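Local coordinates for iron-rich dpsA-homolog protein (PDB 1TJO) that stores iron as ferric mineral inside a hollow shell of twelve subunits, probably oxidising Fe(II) with hydrogen peroxide and so protecting DNA, at the interface of chains A and B and the interface of chains A and C. Residues are numbered along the deposited sequence; one frame, centred on the assembly and turned at random. Chains: chain A/B/C, Iron-rich dpsA-homolog protein.

Contacts 1 and 3 are neighbouring patches of one two-fold interface between chains A and B, their C-alpha centres about 7 Å apart. They share A:Lys49, A:Trp53 and B:Asp79, and both the iron site and the tyrosine cluster beside it are built mainly from helices 24-54 and 60-87 of the two chains. Contact 2 lies about 29 Å from contact 1 and 27 Å from contact 3, between C-alpha centres, and uses helices 115-142 and 146-169 of chain A to meet chain C. Contact 2 also draws on helix 60-87, through chain C, so this helix serves both interfaces of the homododecamer.

Contact 1: the interface of chains A and B. Residues chain A 49, 52-53, 64; chain B 79, 82-83, 92.
This two-fold subunit interface of the Dps dodecamer forms the ferroxidase site, where A:His52 of one chain and B:Asp79 and B:Glu83 of the other supply ligands for a shared iron. The carboxylate oxygen B:Asp79 OD1 is gripped from opposite faces of its plane. The indole nitrogen A:Trp53 NE1 donates to B:Asp79 OD1 at 2.9 Å, with the oxygen lying in the indole plane and 157° at the hydrogen. The ammonium A:Lys49 NZ reaches B:Asp79 OD1 from the other face at 3.1 Å, adding a salt bridge. With CG of A:Trp53 anti to the carbonyl carbon (chi1 -64°), the indole reaches over chain B, and B:Ala82 CB sits above one face, 3.4 Å from the centroid of the six-membered ring. B:Pro92 CG touches A:Trp53 CE3 at 3.7 Å. A leucine in place of A:Trp53 would probably leave B:Asp79 OD1 without its indole donor and B:Ala82 without the flat surface it packs on. The extended B:Glu83 places OE1 3.0 Å from A:His52 NE2, consistent with both being ligands of the shared iron. Behind this first shell, A:His52 ND1 donates to the carbonyl A:His64 O at 2.7 Å, in the imidazole plane, while A:His64 ND1 returns a bond to A:His52 O; the reciprocal pair fixes both rings. Water 1 lies 2.7 Å from A:His64 NE2 and also bonds the other carboxylate oxygen, B:Glu83 OE2.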
# COMPACT_ATOMS: atom_id res chain seq x y z
N LYS A 49 -22.74 -14.73 -12.43
CA LYS A 49 -21.82 -15.78 -11.99
C LYS A 49 -21.81 -16.94 -12.95
O LYS A 49 -20.77 -17.36 -13.37
CB LYS A 49 -22.15 -16.28 -10.58
CG LYS A 49 -21.79 -15.32 -9.43
CD LYS A 49 -20.37 -14.94 -9.45
CE LYS A 49 -19.47 -15.95 -8.94
NZ LYS A 49 -18.38 -15.29 -8.03
N HIS A 52 -19.92 -15.81 -16.11
CA HIS A 52 -18.50 -15.77 -15.68
C HIS A 52 -17.85 -17.17 -15.67
O HIS A 52 -16.81 -17.36 -16.22
CB HIS A 52 -18.48 -15.08 -14.32
CG HIS A 52 -17.23 -15.24 -13.52
ND1 HIS A 52 -16.10 -14.49 -13.75
CD2 HIS A 52 -17.00 -15.95 -12.40
CE1 HIS A 52 -15.21 -14.74 -12.80
NE2 HIS A 52 -15.71 -15.65 -11.98
N TRP A 53 -18.52 -18.16 -15.10
CA TRP A 53 -17.97 -19.48 -15.02
C TRP A 53 -17.85 -20.14 -16.38
O TRP A 53 -16.88 -20.84 -16.64
CB TRP A 53 -18.85 -20.35 -14.11
CG TRP A 53 -18.94 -19.93 -12.66
CD1 TRP A 53 -17.95 -19.30 -11.87
CD2 TRP A 53 -20.05 -20.11 -11.80
NE1 TRP A 53 -18.45 -19.07 -10.62
CE2 TRP A 53 -19.72 -19.57 -10.54
CE3 TRP A 53 -21.29 -20.68 -11.97
CZ2 TRP A 53 -20.58 -19.62 -9.47
CZ3 TRP A 53 -22.14 -20.73 -10.89
CH2 TRP A 53 -21.80 -20.19 -9.68
N HIS A 64 -14.70 -13.01 -18.83
CA HIS A 64 -14.67 -13.66 -17.53
C HIS A 64 -14.40 -12.63 -16.44
O HIS A 64 -15.09 -12.60 -15.44
CB HIS A 64 -13.60 -14.77 -17.54
CG HIS A 64 -13.41 -15.47 -16.24
ND1 HIS A 64 -14.25 -16.47 -15.80
CD2 HIS A 64 -12.42 -15.38 -15.32
CE1 HIS A 64 -13.81 -16.93 -14.63
NE2 HIS A 64 -12.69 -16.30 -14.33
N ASP B 79 -17.25 -20.20 -5.69
CA ASP B 79 -16.65 -19.85 -6.96
C ASP B 79 -15.61 -20.86 -7.40
O ASP B 79 -15.58 -21.25 -8.57
CB ASP B 79 -16.08 -18.42 -6.88
CG ASP B 79 -15.64 -17.88 -8.20
OD1 ASP B 79 -16.52 -17.59 -9.05
OD2 ASP B 79 -14.42 -17.62 -8.43
N ALA B 82 -17.45 -24.14 -8.50
CA ALA B 82 -18.10 -23.95 -9.76
C ALA B 82 -17.12 -23.89 -10.93
O ALA B 82 -17.40 -24.49 -11.99
CB ALA B 82 -18.93 -22.72 -9.75
N GLU B 83 -16.01 -23.19 -10.74
CA GLU B 83 -14.97 -23.06 -11.79
C GLU B 83 -14.33 -24.41 -12.05
O GLU B 83 -14.03 -24.74 -13.19
CB GLU B 83 -13.96 -21.96 -11.46
CG GLU B 83 -14.67 -20.62 -11.52
CD GLU B 83 -13.85 -19.38 -11.27
OE1 GLU B 83 -14.44 -18.26 -11.41
OE2 GLU B 83 -12.65 -19.50 -10.96
N PRO B 92 -21.88 -26.09 -13.84
CA PRO B 92 -22.15 -25.82 -12.43
C PRO B 92 -23.64 -25.40 -12.25
O PRO B 92 -24.18 -24.65 -13.06
CB PRO B 92 -21.15 -24.71 -12.08
CG PRO B 92 -20.85 -24.06 -13.39
CD PRO B 92 -21.00 -25.08 -14.47
O HOH W 1 -11.46 -17.13 -12.12

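Contact 2: the interface of chains A and C. Residues chain A 130, 134, 160; chain C 20-22, 26, 84, 144, 147.
C:Arg84 meets A:Glu160, and C:Leu20 meets A:Arg134, across this subunit interface of the dodecamer. Among the charged contacts, C:Arg84 meets A:Glu160 end-on: NH1 and NH2 both donate to the carboxylate oxygen OE1, NH2 at 2.7 Å, with guanidinium and carboxylate planes only 29° apart. The other oxygen, A:Glu160 OE2, accepts from A:Arg134 NH2 at 2.9 Å, a salt bridge within chain A that steadies the arginine.

Hydrogen bonds to backbone follow the same two-nitrogen pattern. A:Arg134 NH1 and NH2 converge on the carbonyl C:Leu20 O, at 3.0 Å and 2.9 Å respectively. The chain of A:Arg134 is extended from CG to NE (chi2 178°), which carries the guanidinium out to that carbonyl. Water 2 ties A:Arg134 NE and A:Glu160 OE2 to the backbone nitrogen of C:Ala147.

Apolar packing sandwiches the A:Arg134 guanidinium: A:Ile130 CG2 lies over the centre of one face, and C:Met22 CE covers the rim of the other, 3.6 Å from CZ. C:Leu20 CD2 rests 3.7 Å from A:Glu160 CB.

The patch bridges helices 115-142 and 146-169 of chain A, and receives from chain C the segment preceding helix 24-54, helix 60-87 and the start of helix 146-170.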
# COMPACT_ATOMS: atom_id res chain seq x y z
N ILE A 130 -33.02 -1.44 -14.00
CA ILE A 130 -32.71 -0.04 -14.20
C ILE A 130 -34.02 0.76 -14.23
O ILE A 130 -34.13 1.76 -13.56
CB ILE A 130 -31.89 0.16 -15.47
CG1 ILE A 130 -30.41 -0.21 -15.20
CG2 ILE A 130 -31.93 1.60 -15.96
CD1 ILE A 130 -29.69 -0.48 -16.40
N ARG A 134 -35.15 3.43 -11.18
CA ARG A 134 -35.52 4.80 -11.44
C ARG A 134 -36.84 5.16 -10.78
O ARG A 134 -36.95 6.22 -10.17
CB ARG A 134 -35.62 5.04 -12.94
CG ARG A 134 -34.29 5.22 -13.64
CD ARG A 134 -34.44 5.41 -15.13
NE ARG A 134 -33.19 5.27 -15.82
CZ ARG A 134 -33.00 4.71 -17.00
NH1 ARG A 134 -34.01 4.30 -17.73
NH2 ARG A 134 -31.77 4.65 -17.50
N GLU A 160 -26.00 0.76 -14.41
CA GLU A 160 -26.05 1.33 -15.77
C GLU A 160 -24.72 1.17 -16.47
O GLU A 160 -24.67 0.89 -17.68
CB GLU A 160 -26.56 2.77 -15.82
CG GLU A 160 -28.04 2.91 -15.41
CD GLU A 160 -28.65 4.23 -15.87
OE1 GLU A 160 -28.05 4.91 -16.73
OE2 GLU A 160 -29.74 4.59 -15.36
N LEU C 20 -30.04 0.67 -21.48
CA LEU C 20 -30.35 1.60 -20.40
C LEU C 20 -31.82 2.01 -20.43
O LEU C 20 -32.23 2.81 -19.64
CB LEU C 20 -29.47 2.85 -20.49
CG LEU C 20 -27.98 2.52 -20.49
CD1 LEU C 20 -27.14 3.75 -20.57
CD2 LEU C 20 -27.64 1.70 -19.23
N ARG C 21 -32.60 1.46 -21.35
CA ARG C 21 -34.03 1.73 -21.44
C ARG C 21 -34.29 3.24 -21.54
O ARG C 21 -35.19 3.79 -20.91
CB ARG C 21 -34.75 1.10 -20.26
CG ARG C 21 -34.57 -0.42 -20.23
CD ARG C 21 -35.37 -1.19 -21.24
NE ARG C 21 -35.00 -2.60 -21.25
CZ ARG C 21 -35.53 -3.55 -20.48
NH1 ARG C 21 -36.48 -3.28 -19.62
NH2 ARG C 21 -35.08 -4.81 -20.57
N MET C 22 -33.50 3.91 -22.37
CA MET C 22 -33.66 5.35 -22.59
C MET C 22 -34.04 5.55 -24.05
O MET C 22 -33.25 5.30 -24.94
CB MET C 22 -32.34 6.09 -22.32
CG MET C 22 -32.49 7.60 -22.20
SD MET C 22 -33.42 8.13 -20.74
CE MET C 22 -32.61 7.29 -19.54
N ARG C 26 -35.83 11.37 -24.95
CA ARG C 26 -35.31 11.85 -23.67
C ARG C 26 -33.79 11.94 -23.76
O ARG C 26 -33.17 12.89 -23.25
CB ARG C 26 -35.68 10.86 -22.53
CG ARG C 26 -37.05 11.07 -21.90
CD ARG C 26 -37.19 10.29 -20.57
NE ARG C 26 -37.18 8.85 -20.78
CZ ARG C 26 -36.79 7.93 -19.89
NH1 ARG C 26 -36.36 8.26 -18.67
NH2 ARG C 26 -36.84 6.64 -20.22
N ARG C 84 -21.13 9.46 -20.82
CA ARG C 84 -22.58 9.47 -20.66
C ARG C 84 -23.24 9.81 -21.99
O ARG C 84 -24.21 9.19 -22.37
CB ARG C 84 -23.01 10.43 -19.57
CG ARG C 84 -24.43 10.21 -19.11
CD ARG C 84 -24.71 8.82 -18.59
NE ARG C 84 -26.11 8.69 -18.14
CZ ARG C 84 -26.69 7.53 -17.85
NH1 ARG C 84 -25.98 6.41 -17.93
NH2 ARG C 84 -27.97 7.48 -17.49
N GLY C 144 -36.44 11.91 -15.56
CA GLY C 144 -36.30 10.61 -14.93
C GLY C 144 -34.94 9.95 -15.15
O GLY C 144 -34.81 8.79 -14.84
N ALA C 147 -29.53 8.64 -13.08
CA ALA C 147 -28.11 8.35 -13.09
C ALA C 147 -27.35 9.56 -13.60
O ALA C 147 -26.30 9.94 -13.07
CB ALA C 147 -27.82 7.13 -13.95
O HOH W 2 -30.93 6.99 -15.09

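Contact 3: the interface of chains A and B. Residues chain A 45-46, 49, 53; chain B 42, 45, 75, 79.
B:Tyr42, A:Tyr45 and A:Lys49 lie at the centre of this patch of the Dps-family two-fold interface, formed by long helices of the ferritin-like fold. B:Tyr42 buries 58 Å² against chain A. Its ring face receives the edge of A:His46: CE1 stands over the ring centre, 3.6 Å from B:Tyr42 CE2, and the two planes are 69° apart. Its rim meets the indole, with B:Tyr42 CE1 3.9 Å from A:Trp53 CH2. The phenol oxygen B:Tyr42 OH shares a 2.7 Å hydrogen bond with A:Tyr45 OH.

A:Tyr45 approaches B:Tyr42 from the opposite direction and hides 37 Å². Because its CG stands anti to the backbone N (chi1 164°), the hydroxyl reaches chain B, where A:Tyr45 OH donates to B:Glu75 OE2 at 2.6 Å. The phenol oxygen comes from above the carboxylate plane, 40° out of it. Bonded to both B:Tyr42 and B:Glu75, this hydroxyl joins helices 24-54 and 60-87 of chain B and would tend to restrain the turn of the B:Glu75 carboxylate, which is implicated in iron nucleation.

A:Lys49, bent at chi2, chi3 and chi4, passes its CG over the rim of the A:Tyr45 ring and 3.8 Å from B:Tyr42 OH. Besides its bond to B:Asp79, the ammonium A:Lys49 NZ makes a longer salt bridge of 3.8 Å to B:Glu75 OE1.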
# COMPACT_ATOMS: atom_id res chain seq x y z
N TYR A 45 -27.15 -11.37 -10.08
CA TYR A 45 -25.87 -11.81 -9.53
C TYR A 45 -25.61 -13.27 -9.91
O TYR A 45 -24.49 -13.65 -10.40
CB TYR A 45 -25.88 -11.70 -8.00
CG TYR A 45 -24.78 -12.47 -7.29
CD1 TYR A 45 -23.51 -11.98 -7.21
CD2 TYR A 45 -25.06 -13.68 -6.69
CE1 TYR A 45 -22.52 -12.68 -6.55
CE2 TYR A 45 -24.11 -14.42 -6.08
CZ TYR A 45 -22.84 -13.91 -5.96
OH TYR A 45 -21.87 -14.66 -5.31
N HIS A 46 -26.60 -14.13 -9.67
CA HIS A 46 -26.39 -15.56 -9.92
C HIS A 46 -26.22 -15.89 -11.40
O HIS A 46 -25.44 -16.78 -11.76
CB HIS A 46 -27.50 -16.39 -9.29
CG HIS A 46 -27.24 -16.69 -7.86
ND1 HIS A 46 -26.23 -17.54 -7.47
CD2 HIS A 46 -27.80 -16.21 -6.71
CE1 HIS A 46 -26.20 -17.60 -6.14
NE2 HIS A 46 -27.13 -16.80 -5.67
N LYS A 49 -22.74 -14.73 -12.43
CA LYS A 49 -21.82 -15.78 -11.99
C LYS A 49 -21.81 -16.94 -12.95
O LYS A 49 -20.77 -17.36 -13.37
CB LYS A 49 -22.15 -16.28 -10.58
CG LYS A 49 -21.79 -15.32 -9.43
CD LYS A 49 -20.37 -14.94 -9.45
CE LYS A 49 -19.47 -15.95 -8.94
NZ LYS A 49 -18.38 -15.29 -8.03
N TRP A 53 -18.52 -18.16 -15.10
CA TRP A 53 -17.97 -19.48 -15.02
C TRP A 53 -17.85 -20.14 -16.38
O TRP A 53 -16.88 -20.84 -16.64
CB TRP A 53 -18.85 -20.35 -14.11
CG TRP A 53 -18.94 -19.93 -12.66
CD1 TRP A 53 -17.95 -19.30 -11.87
CD2 TRP A 53 -20.05 -20.11 -11.80
NE1 TRP A 53 -18.45 -19.07 -10.62
CE2 TRP A 53 -19.72 -19.57 -10.54
CE3 TRP A 53 -21.29 -20.68 -11.97
CZ2 TRP A 53 -20.58 -19.62 -9.47
CZ3 TRP A 53 -22.14 -20.73 -10.89
CH2 TRP A 53 -21.80 -20.19 -9.68
N TYR B 42 -23.64 -22.49 -1.52
CA TYR B 42 -24.36 -21.30 -1.86
C TYR B 42 -25.57 -21.09 -0.96
O TYR B 42 -25.92 -19.92 -0.69
CB TYR B 42 -24.74 -21.22 -3.36
CG TYR B 42 -23.96 -20.16 -4.10
CD1 TYR B 42 -23.36 -20.41 -5.30
CD2 TYR B 42 -23.88 -18.85 -3.60
CE1 TYR B 42 -22.67 -19.41 -5.98
CE2 TYR B 42 -23.16 -17.87 -4.26
CZ TYR B 42 -22.57 -18.17 -5.45
OH TYR B 42 -21.86 -17.21 -6.18
N TYR B 45 -23.98 -19.57 2.02
CA TYR B 45 -23.79 -18.14 1.72
C TYR B 45 -25.01 -17.27 1.92
O TYR B 45 -24.94 -16.26 2.63
CB TYR B 45 -23.22 -17.99 0.29
CG TYR B 45 -23.30 -16.62 -0.25
CD1 TYR B 45 -22.32 -15.67 0.02
CD2 TYR B 45 -24.34 -16.26 -1.07
CE1 TYR B 45 -22.40 -14.42 -0.55
CE2 TYR B 45 -24.47 -15.01 -1.61
CZ TYR B 45 -23.49 -14.07 -1.36
OH TYR B 45 -23.58 -12.83 -1.92
N GLU B 75 -18.75 -17.59 -0.41
CA GLU B 75 -18.84 -17.17 -1.80
C GLU B 75 -17.61 -17.58 -2.60
O GLU B 75 -17.73 -18.09 -3.73
CB GLU B 75 -19.04 -15.66 -1.90
CG GLU B 75 -19.69 -15.30 -3.20
CD GLU B 75 -18.91 -14.48 -4.13
OE1 GLU B 75 -17.65 -14.74 -4.30
OE2 GLU B 75 -19.61 -13.59 -4.72
N ASP B 79 -17.25 -20.20 -5.69
CA ASP B 79 -16.65 -19.85 -6.96
C ASP B 79 -15.61 -20.86 -7.40
O ASP B 79 -15.58 -21.25 -8.57
CB ASP B 79 -16.08 -18.42 -6.88
CG ASP B 79 -15.64 -17.88 -8.20
OD1 ASP B 79 -16.52 -17.59 -9.05
OD2 ASP B 79 -14.42 -17.62 -8.43